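Local coordinates for protein GNA33 (Neisseria gonorrhoeae FA 1090, PDB 2G5D) that probably cleaves the beta-1,4 linkage between N-acetylmuramic acid and N-acetylglucosamine in peptidoglycan as a lytic transglycosylase, leaving a 1,6-anhydro bond on the muramic acid residue, at residues D146-P151 against G200-S205; V163-T168 against H182-S187. One frame throughout, in Å; residues are numbered along the deposited sequence.

Contact 1. Residues D146-P151 against G200-S205; sequences DFISVP and GRFEGS
Ile148 and Gly200 form an antiparallel hydrogen-bonded pair where strand 148-151 begins to run beside strand 197-203. Strand 148-151 is an outermost strand of a five-stranded mixed sheet in the MltA-specific insert. Each backbone gives one bond and takes one. Ile148 N donates to Gly200 O at 2.9 Å. Gly200 N returns a bond to Ile148 O at 3.1 Å. Further along, Val150 continues the ladder with Ile198. The other edge of strand 148-151 is used as well, since the backbone of Ser149 bonds to Asn171 and Gly173.

Ile148 also makes the apolar part of the contact. Its CD1 lies 3.9 Å from Phe202 CE1, and the two side chains cross at about a right angle.

Asp146 and Arg201 lie side by side and point the same way, yet their charged atoms do not pair. Asp146 OD2 is 3.2 Å from the aliphatic Arg201 CD but 4.4 Å from Arg201 NE. Asp146 is met from outside: OD2 forms a salt bridge with Lys224, and OD1 bonds to the hydroxyl of Tyr210. Arg201 pairs within its own segment, NH1 donating to Glu203 OE1 at 2.7 Å, with the acceptor in the guanidinium plane. Ser149 OG has Lys199 as its partner.

The chemistry implies a join made by two backbone bonds, the Ile148-Phe202 touch, and Asp146 lying beside the aliphatic part of Arg201. The nearby opposite charges of Asp146 and Arg201 probably add only a mild attraction, because each already has a closer partner.

Contact 2. Residues V163-T168 against H182-S187; sequences VRIRQT and HTADLS
Val163 and Ile165 each form an antiparallel hydrogen-bonded pair with strand 182-184, Val163 with Ala184 and Ile165 with His182. Four backbone bonds join the strands. The bond from Val163 N to Ala184 O is 2.8 Å long. Ala184 N returns one to Val163 O at 2.8 Å. His182 N to Ile165 O is the longest, at 3.2 Å. Between these pairs, Thr183 CA makes a CA-H...O contact with Val163 O.

The tight part is where Ile165 and Ala184 meet. Ile165 CD1 comes within 3.5 Å of Ala184 CB, and both residues are buried. The His182 ring starts on the same face but leads off to Phe202. At the other end of this row Leu186 crosses Val163 at about a right angle. Leu186 CG, anti to its carbonyl carbon (chi1 -72°), meets Val163 CG2 at 3.8 Å. Val163 itself is exposed, so the packing thins toward this end.

The face of Arg164 and Thr183 is the solvent side. Arg164 is exposed and Thr183 partly so, and their side chains meet only where a guanidinium edge reaches a methyl. The Arg164 chain bends at chi2 and chi3, and its NH1 comes 3.4 Å from Thr183 CG2, which lies in the guanidinium plane. Thr183 OG1 instead bonds to Ser205 O.

Strand 163-165 is an outermost strand of a five-stranded mixed sheet within the MltA-specific insert. Strand 182-184 lies between it and strand 206-209, to which it runs parallel. Phe207 of that strand touches both Ile165 and Ala184, and Phe202 of strand 197-203 also reaches Ile165.

How the contacts relate
Contacts 1 and 2 join the two outermost strands, 148-151 and 163-165, to the same five-stranded sheet. Strand 206-209 lies between their inner strands. In sequence, contact 2 is nested inside the loop closed by contact 1. Both lie far from the centre of the chain, their centres about 27 and 31 Å from it. Both are partly buried, but only contact 2 has exposed residues among those that touch. The sides carrying Phe202, His182 and Ile165 meet: the two rings pack together, and Phe202 CE2 lies 3.5 Å from Ile165 CG2. Within the segments, contact 2 has three bridges. Contact 1 has one, beside charged side chains that do not pair across it.

Contact 1. Residues D146-P151 against G200-S205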
ATOM      1  N   ASP A 146      23.232  -1.309  11.716  1.00 30.35           N
ATOM      2  CA  ASP A 146      24.210  -1.756  10.720  1.00 30.15           C
ATOM      3  C   ASP A 146      23.559  -2.067   9.369  1.00 30.15           C
ATOM      4  O   ASP A 146      24.157  -2.709   8.507  1.00 30.44           O
ATOM      5  CB  ASP A 146      24.956  -2.993  11.236  1.00 30.07           C
ATOM      6  CG  ASP A 146      24.045  -4.207  11.402  1.00 30.14           C
ATOM      7  OD1 ASP A 146      22.845  -4.035  11.727  1.00 29.96           O
ATOM      8  OD2 ASP A 146      24.532  -5.341  11.207  1.00 29.64           O
ATOM      9  N   PHE A 147      22.325  -1.620   9.198  1.00 29.85           N
ATOM     10  CA  PHE A 147      21.568  -1.873   7.982  1.00 29.80           C
ATOM     11  C   PHE A 147      21.938  -0.804   6.964  1.00 29.61           C
ATOM     12  O   PHE A 147      21.684   0.374   7.186  1.00 29.88           O
ATOM     13  CB  PHE A 147      20.079  -1.835   8.315  1.00 29.19           C
ATOM     14  CG  PHE A 147      19.172  -2.094   7.150  1.00 29.67           C
ATOM     15  CD1 PHE A 147      18.755  -3.383   6.857  1.00 29.96           C
ATOM     16  CD2 PHE A 147      18.695  -1.044   6.371  1.00 29.57           C
ATOM     17  CE1 PHE A 147      17.892  -3.626   5.793  1.00 29.59           C
ATOM     18  CE2 PHE A 147      17.843  -1.283   5.303  1.00 29.54           C
ATOM     19  CZ  PHE A 147      17.440  -2.588   5.019  1.00 28.23           C
ATOM     20  N   ILE A 148      22.572  -1.215   5.868  1.00 29.90           N
ATOM     21  CA  ILE A 148      23.077  -0.280   4.853  1.00 29.84           C
ATOM     22  C   ILE A 148      22.438  -0.539   3.481  1.00 29.98           C
ATOM     23  O   ILE A 148      22.593  -1.620   2.899  1.00 29.98           O
ATOM     24  CB  ILE A 148      24.656  -0.264   4.781  1.00 29.89           C
ATOM     25  CG1 ILE A 148      25.251   0.621   5.879  1.00 29.49           C
ATOM     26  CG2 ILE A 148      25.168   0.263   3.433  1.00 29.68           C
ATOM     27  CD1 ILE A 148      25.681  -0.115   7.106  1.00 29.21           C
ATOM     28  N   SER A 149      21.714   0.461   2.980  1.00 29.71           N
ATOM     29  CA  SER A 149      21.102   0.385   1.658  1.00 29.74           C
ATOM     30  C   SER A 149      22.022   0.972   0.589  1.00 29.87           C
ATOM     31  O   SER A 149      22.528   2.087   0.732  1.00 29.86           O
ATOM     32  CB  SER A 149      19.742   1.092   1.646  1.00 29.53           C
ATOM     33  OG  SER A 149      19.120   0.987   0.375  1.00 28.87           O
ATOM     34  N   VAL A 150      22.238   0.206  -0.477  1.00 30.23           N
ATOM     35  CA  VAL A 150      23.028   0.659  -1.628  1.00 30.54           C
ATOM     36  C   VAL A 150      22.202   0.565  -2.924  1.00 30.77           C
ATOM     37  O   VAL A 150      21.634  -0.492  -3.210  1.00 30.76           O
ATOM     38  CB  VAL A 150      24.352  -0.156  -1.789  1.00 30.46           C
ATOM     39  CG1 VAL A 150      25.228   0.447  -2.885  1.00 30.38           C
ATOM     40  CG2 VAL A 150      25.126  -0.221  -0.475  1.00 30.37           C
ATOM     41  N   PRO A 151      22.117   1.674  -3.693  1.00 31.03           N
ATOM     42  CA  PRO A 151      21.472   1.681  -5.016  1.00 31.41           C
ATOM     43  C   PRO A 151      22.149   0.783  -6.069  1.00 31.83           C
ATOM     44  O   PRO A 151      23.373   0.657  -6.094  1.00 31.84           O
ATOM     45  CB  PRO A 151      21.545   3.158  -5.442  1.00 31.25           C
ATOM     46  CG  PRO A 151      21.760   3.918  -4.182  1.00 31.05           C
ATOM     47  CD  PRO A 151      22.583   3.019  -3.312  1.00 30.90           C
ATOM     48  N   GLY A 200      22.332  -4.701   3.024  1.00 31.40           N
ATOM     49  CA  GLY A 200      23.332  -5.525   3.695  1.00 31.89           C
ATOM     50  C   GLY A 200      24.036  -4.866   4.865  1.00 32.50           C
ATOM     51  O   GLY A 200      23.588  -3.835   5.379  1.00 32.58           O
ATOM     52  N   ARG A 201      25.138  -5.481   5.286  1.00 32.89           N
ATOM     53  CA  ARG A 201      25.937  -5.015   6.422  1.00 33.78           C
ATOM     54  C   ARG A 201      27.406  -5.389   6.230  1.00 33.86           C
ATOM     55  O   ARG A 201      27.712  -6.422   5.631  1.00 33.68           O
ATOM     56  CB  ARG A 201      25.417  -5.612   7.735  1.00 33.91           C
ATOM     57  CG  ARG A 201      25.282  -7.133   7.719  1.00 34.70           C
ATOM     58  CD  ARG A 201      24.991  -7.711   9.089  1.00 34.75           C
ATOM     59  NE  ARG A 201      25.352  -9.126   9.127  1.00 36.51           N
ATOM     60  CZ  ARG A 201      26.491  -9.600   9.619  1.00 36.89           C
ATOM     61  NH1 ARG A 201      27.392  -8.785  10.150  1.00 37.32           N
ATOM     62  NH2 ARG A 201      26.729 -10.902   9.587  1.00 38.11           N
ATOM     63  N   PHE A 202      28.302  -4.547   6.746  1.00 34.32           N
ATOM     64  CA  PHE A 202      29.742  -4.819   6.715  1.00 34.75           C
ATOM     65  C   PHE A 202      30.098  -5.897   7.739  1.00 35.14           C
ATOM     66  O   PHE A 202      29.600  -5.884   8.868  1.00 35.23           O
ATOM     67  CB  PHE A 202      30.560  -3.553   7.003  1.00 34.65           C
ATOM     68  CG  PHE A 202      30.225  -2.379   6.111  1.00 35.18           C
ATOM     69  CD1 PHE A 202      29.681  -1.214   6.650  1.00 35.29           C
ATOM     70  CD2 PHE A 202      30.463  -2.432   4.739  1.00 35.15           C
ATOM     71  CE1 PHE A 202      29.374  -0.115   5.832  1.00 35.31           C
ATOM     72  CE2 PHE A 202      30.164  -1.346   3.917  1.00 35.22           C
ATOM     73  CZ  PHE A 202      29.612  -0.186   4.464  1.00 34.97           C
ATOM     74  N   GLU A 203      30.955  -6.829   7.332  1.00 35.56           N
ATOM     75  CA  GLU A 203      31.422  -7.915   8.196  1.00 35.98           C
ATOM     76  C   GLU A 203      32.724  -8.446   7.619  1.00 36.01           C
ATOM     77  O   GLU A 203      32.730  -9.065   6.549  1.00 36.14           O
ATOM     78  CB  GLU A 203      30.366  -9.028   8.299  1.00 36.19           C
ATOM     79  CG  GLU A 203      30.800 -10.280   9.072  1.00 37.21           C
ATOM     80  CD  GLU A 203      30.733 -10.117  10.585  1.00 39.09           C
ATOM     81  OE1 GLU A 203      29.797  -9.459  11.094  1.00 40.56           O
ATOM     82  OE2 GLU A 203      31.615 -10.673  11.273  1.00 40.51           O
ATOM     83  N   GLY A 204      33.822  -8.197   8.334  1.00 35.86           N
ATOM     84  CA  GLY A 204      35.163  -8.502   7.844  1.00 35.61           C
ATOM     85  C   GLY A 204      35.547  -7.453   6.823  1.00 35.51           C
ATOM     86  O   GLY A 204      35.533  -6.257   7.121  1.00 35.64           O
ATOM     87  N   SER A 205      35.891  -7.900   5.619  1.00 35.33           N
ATOM     88  CA  SER A 205      36.035  -7.000   4.476  1.00 35.03           C
ATOM     89  C   SER A 205      34.987  -7.370   3.425  1.00 34.77           C
ATOM     90  O   SER A 205      35.249  -7.343   2.221  1.00 34.66           O
ATOM     91  CB  SER A 205      37.456  -7.048   3.898  1.00 34.98           C
ATOM     92  OG  SER A 205      37.650  -8.198   3.093  1.00 34.92           O
TER

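Contact 2. Residues V163-T168 against H182-S187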
ATOM      1  N   VAL A 163      31.551  -6.937  -6.604  1.00 39.44           N
ATOM      2  CA  VAL A 163      31.759  -5.487  -6.756  1.00 39.41           C
ATOM      3  C   VAL A 163      32.309  -4.831  -5.479  1.00 39.39           C
ATOM      4  O   VAL A 163      32.595  -5.523  -4.492  1.00 39.51           O
ATOM      5  CB  VAL A 163      30.476  -4.745  -7.246  1.00 39.33           C
ATOM      6  CG1 VAL A 163      30.078  -5.219  -8.641  1.00 39.32           C
ATOM      7  CG2 VAL A 163      29.324  -4.914  -6.257  1.00 39.50           C
ATOM      8  N   ARG A 164      32.457  -3.499  -5.510  1.00 39.32           N
ATOM      9  CA  ARG A 164      33.026  -2.736  -4.397  1.00 39.15           C
ATOM     10  C   ARG A 164      31.974  -1.818  -3.786  1.00 39.16           C
ATOM     11  O   ARG A 164      31.139  -1.261  -4.509  1.00 39.15           O
ATOM     12  CB  ARG A 164      34.250  -1.930  -4.874  1.00 39.21           C
ATOM     13  CG  ARG A 164      34.684  -0.766  -3.967  1.00 38.87           C
ATOM     14  CD  ARG A 164      35.538  -1.219  -2.787  1.00 38.41           C
ATOM     15  NE  ARG A 164      36.929  -1.467  -3.186  1.00 38.33           N
ATOM     16  CZ  ARG A 164      37.529  -2.657  -3.154  1.00 38.20           C
ATOM     17  NH1 ARG A 164      36.873  -3.734  -2.719  1.00 38.10           N
ATOM     18  NH2 ARG A 164      38.798  -2.770  -3.547  1.00 37.93           N
ATOM     19  N   ILE A 165      32.014  -1.678  -2.454  1.00 39.16           N
ATOM     20  CA  ILE A 165      31.094  -0.797  -1.728  1.00 39.17           C
ATOM     21  C   ILE A 165      31.855   0.213  -0.852  1.00 39.24           C
ATOM     22  O   ILE A 165      32.780  -0.189  -0.270  1.00 39.24           O
ATOM     23  CB  ILE A 165      30.030  -1.609  -0.902  1.00 38.93           C
ATOM     24  CG1 ILE A 165      28.690  -1.668  -1.660  1.00 38.91           C
ATOM     25  CG2 ILE A 165      29.688  -1.010   0.460  1.00 38.56           C
ATOM     26  CD1 ILE A 165      28.609  -2.717  -2.756  1.00 38.68           C
ATOM     27  N   ARG A 166      31.266   1.452  -0.801  1.00 39.29           N
ATOM     28  CA  ARG A 166      31.741   2.509   0.087  1.00 39.43           C
ATOM     29  C   ARG A 166      30.550   3.118   0.826  1.00 39.42           C
ATOM     30  O   ARG A 166      29.573   3.535   0.196  1.00 39.53           O
ATOM     31  CB  ARG A 166      32.493   3.596  -0.703  1.00 39.31           C
ATOM     32  CG  ARG A 166      32.851   4.862   0.119  1.00 39.44           C
ATOM     33  CD  ARG A 166      34.214   5.591  -0.694  1.00 39.43           C
ATOM     34  NE  ARG A 166      33.453   6.148  -2.083  1.00 39.47           N
ATOM     35  CZ  ARG A 166      32.664   7.165  -2.103  1.00 40.16           C
ATOM     36  NH1 ARG A 166      32.112   7.572  -0.955  1.00 40.76           N
ATOM     37  NH2 ARG A 166      31.913   7.586  -3.429  1.00 39.72           N
ATOM     38  N   GLN A 167      30.640   3.161   2.156  1.00 39.50           N
ATOM     39  CA  GLN A 167      29.599   3.755   3.000  1.00 39.53           C
ATOM     40  C   GLN A 167      29.559   5.276   2.841  1.00 39.49           C
ATOM     41  O   GLN A 167      30.609   5.935   2.832  1.00 39.50           O
ATOM     42  CB  GLN A 167      29.826   3.390   4.469  1.00 39.68           C
ATOM     43  CG  GLN A 167      28.571   3.486   5.333  1.00 40.14           C
ATOM     44  CD  GLN A 167      28.868   3.714   6.803  1.00 40.69           C
ATOM     45  OE1 GLN A 167      29.947   4.188   7.168  1.00 41.99           O
ATOM     46  NE2 GLN A 167      27.903   3.390   7.656  1.00 40.77           N
ATOM     47  N   THR A 168      28.349   5.821   2.709  1.00 39.26           N
ATOM     48  CA  THR A 168      28.146   7.260   2.483  1.00 39.15           C
ATOM     49  C   THR A 168      27.194   7.885   3.510  1.00 39.22           C
ATOM     50  O   THR A 168      26.737   9.017   3.336  1.00 39.28           O
ATOM     51  CB  THR A 168      27.627   7.557   1.045  1.00 39.02           C
ATOM     52  OG1 THR A 168      26.322   6.980   0.869  1.00 39.06           O
ATOM     53  CG2 THR A 168      28.586   7.006  -0.022  1.00 38.84           C
ATOM     54  N   HIS A 182      34.727  -2.136   1.408  1.00 32.90           N
ATOM     55  CA  HIS A 182      34.305  -3.548   1.554  1.00 32.78           C
ATOM     56  C   HIS A 182      33.894  -4.147   0.205  1.00 32.79           C
ATOM     57  O   HIS A 182      33.399  -3.431  -0.667  1.00 33.06           O
ATOM     58  CB  HIS A 182      33.124  -3.664   2.527  1.00 32.76           C
ATOM     59  CG  HIS A 182      33.498  -3.477   3.966  1.00 32.83           C
ATOM     60  ND1 HIS A 182      33.754  -2.237   4.516  1.00 33.29           N
ATOM     61  CD2 HIS A 182      33.625  -4.369   4.977  1.00 33.12           C
ATOM     62  CE1 HIS A 182      34.038  -2.376   5.800  1.00 33.20           C
ATOM     63  NE2 HIS A 182      33.968  -3.660   6.106  1.00 33.36           N
ATOM     64  N   THR A 183      34.082  -5.454   0.040  1.00 32.78           N
ATOM     65  CA  THR A 183      33.680  -6.150  -1.191  1.00 32.97           C
ATOM     66  C   THR A 183      32.276  -6.728  -1.064  1.00 33.17           C
ATOM     67  O   THR A 183      31.889  -7.193   0.010  1.00 33.22           O
ATOM     68  CB  THR A 183      34.631  -7.320  -1.544  1.00 33.02           C
ATOM     69  OG1 THR A 183      34.472  -8.370  -0.580  1.00 32.88           O
ATOM     70  CG2 THR A 183      36.097  -6.862  -1.588  1.00 32.79           C
ATOM     71  N   ALA A 184      31.523  -6.723  -2.163  1.00 33.47           N
ATOM     72  CA  ALA A 184      30.166  -7.286  -2.173  1.00 33.65           C
ATOM     73  C   ALA A 184      29.989  -8.371  -3.231  1.00 33.90           C
ATOM     74  O   ALA A 184      30.373  -8.190  -4.390  1.00 34.03           O
ATOM     75  CB  ALA A 184      29.133  -6.187  -2.360  1.00 33.74           C
ATOM     76  N   ASP A 185      29.409  -9.498  -2.821  1.00 34.22           N
ATOM     77  CA  ASP A 185      29.157 -10.617  -3.727  1.00 34.52           C
ATOM     78  C   ASP A 185      27.710 -10.618  -4.209  1.00 34.57           C
ATOM     79  O   ASP A 185      26.829 -11.167  -3.541  1.00 34.58           O
ATOM     80  CB  ASP A 185      29.486 -11.948  -3.045  1.00 34.63           C
ATOM     81  CG  ASP A 185      29.618 -13.093  -4.033  1.00 34.75           C
ATOM     82  OD1 ASP A 185      29.240 -14.231  -3.683  1.00 35.29           O
ATOM     83  OD2 ASP A 185      30.097 -12.854  -5.160  1.00 34.56           O
ATOM     84  N   LEU A 186      27.479 -10.022  -5.380  1.00 34.68           N
ATOM     85  CA  LEU A 186      26.125  -9.768  -5.891  1.00 34.84           C
ATOM     86  C   LEU A 186      25.294 -11.014  -6.201  1.00 34.94           C
ATOM     87  O   LEU A 186      24.063 -10.964  -6.177  1.00 34.84           O
ATOM     88  CB  LEU A 186      26.155  -8.824  -7.099  1.00 34.83           C
ATOM     89  CG  LEU A 186      26.474  -7.348  -6.826  1.00 34.89           C
ATOM     90  CD1 LEU A 186      26.370  -6.547  -8.108  1.00 35.23           C
ATOM     91  CD2 LEU A 186      25.568  -6.746  -5.752  1.00 35.04           C
ATOM     92  N   SER A 187      25.966 -12.126  -6.485  1.00 35.06           N
ATOM     93  CA  SER A 187      25.285 -13.403  -6.682  1.00 35.06           C
ATOM     94  C   SER A 187      24.585 -13.895  -5.404  1.00 35.11           C
ATOM     95  O   SER A 187      23.663 -14.709  -5.472  1.00 35.28           O
ATOM     96  CB  SER A 187      26.272 -14.454  -7.188  1.00 34.93           C
ATOM     97  OG  SER A 187      27.448 -14.462  -6.399  1.00 34.77           O
TER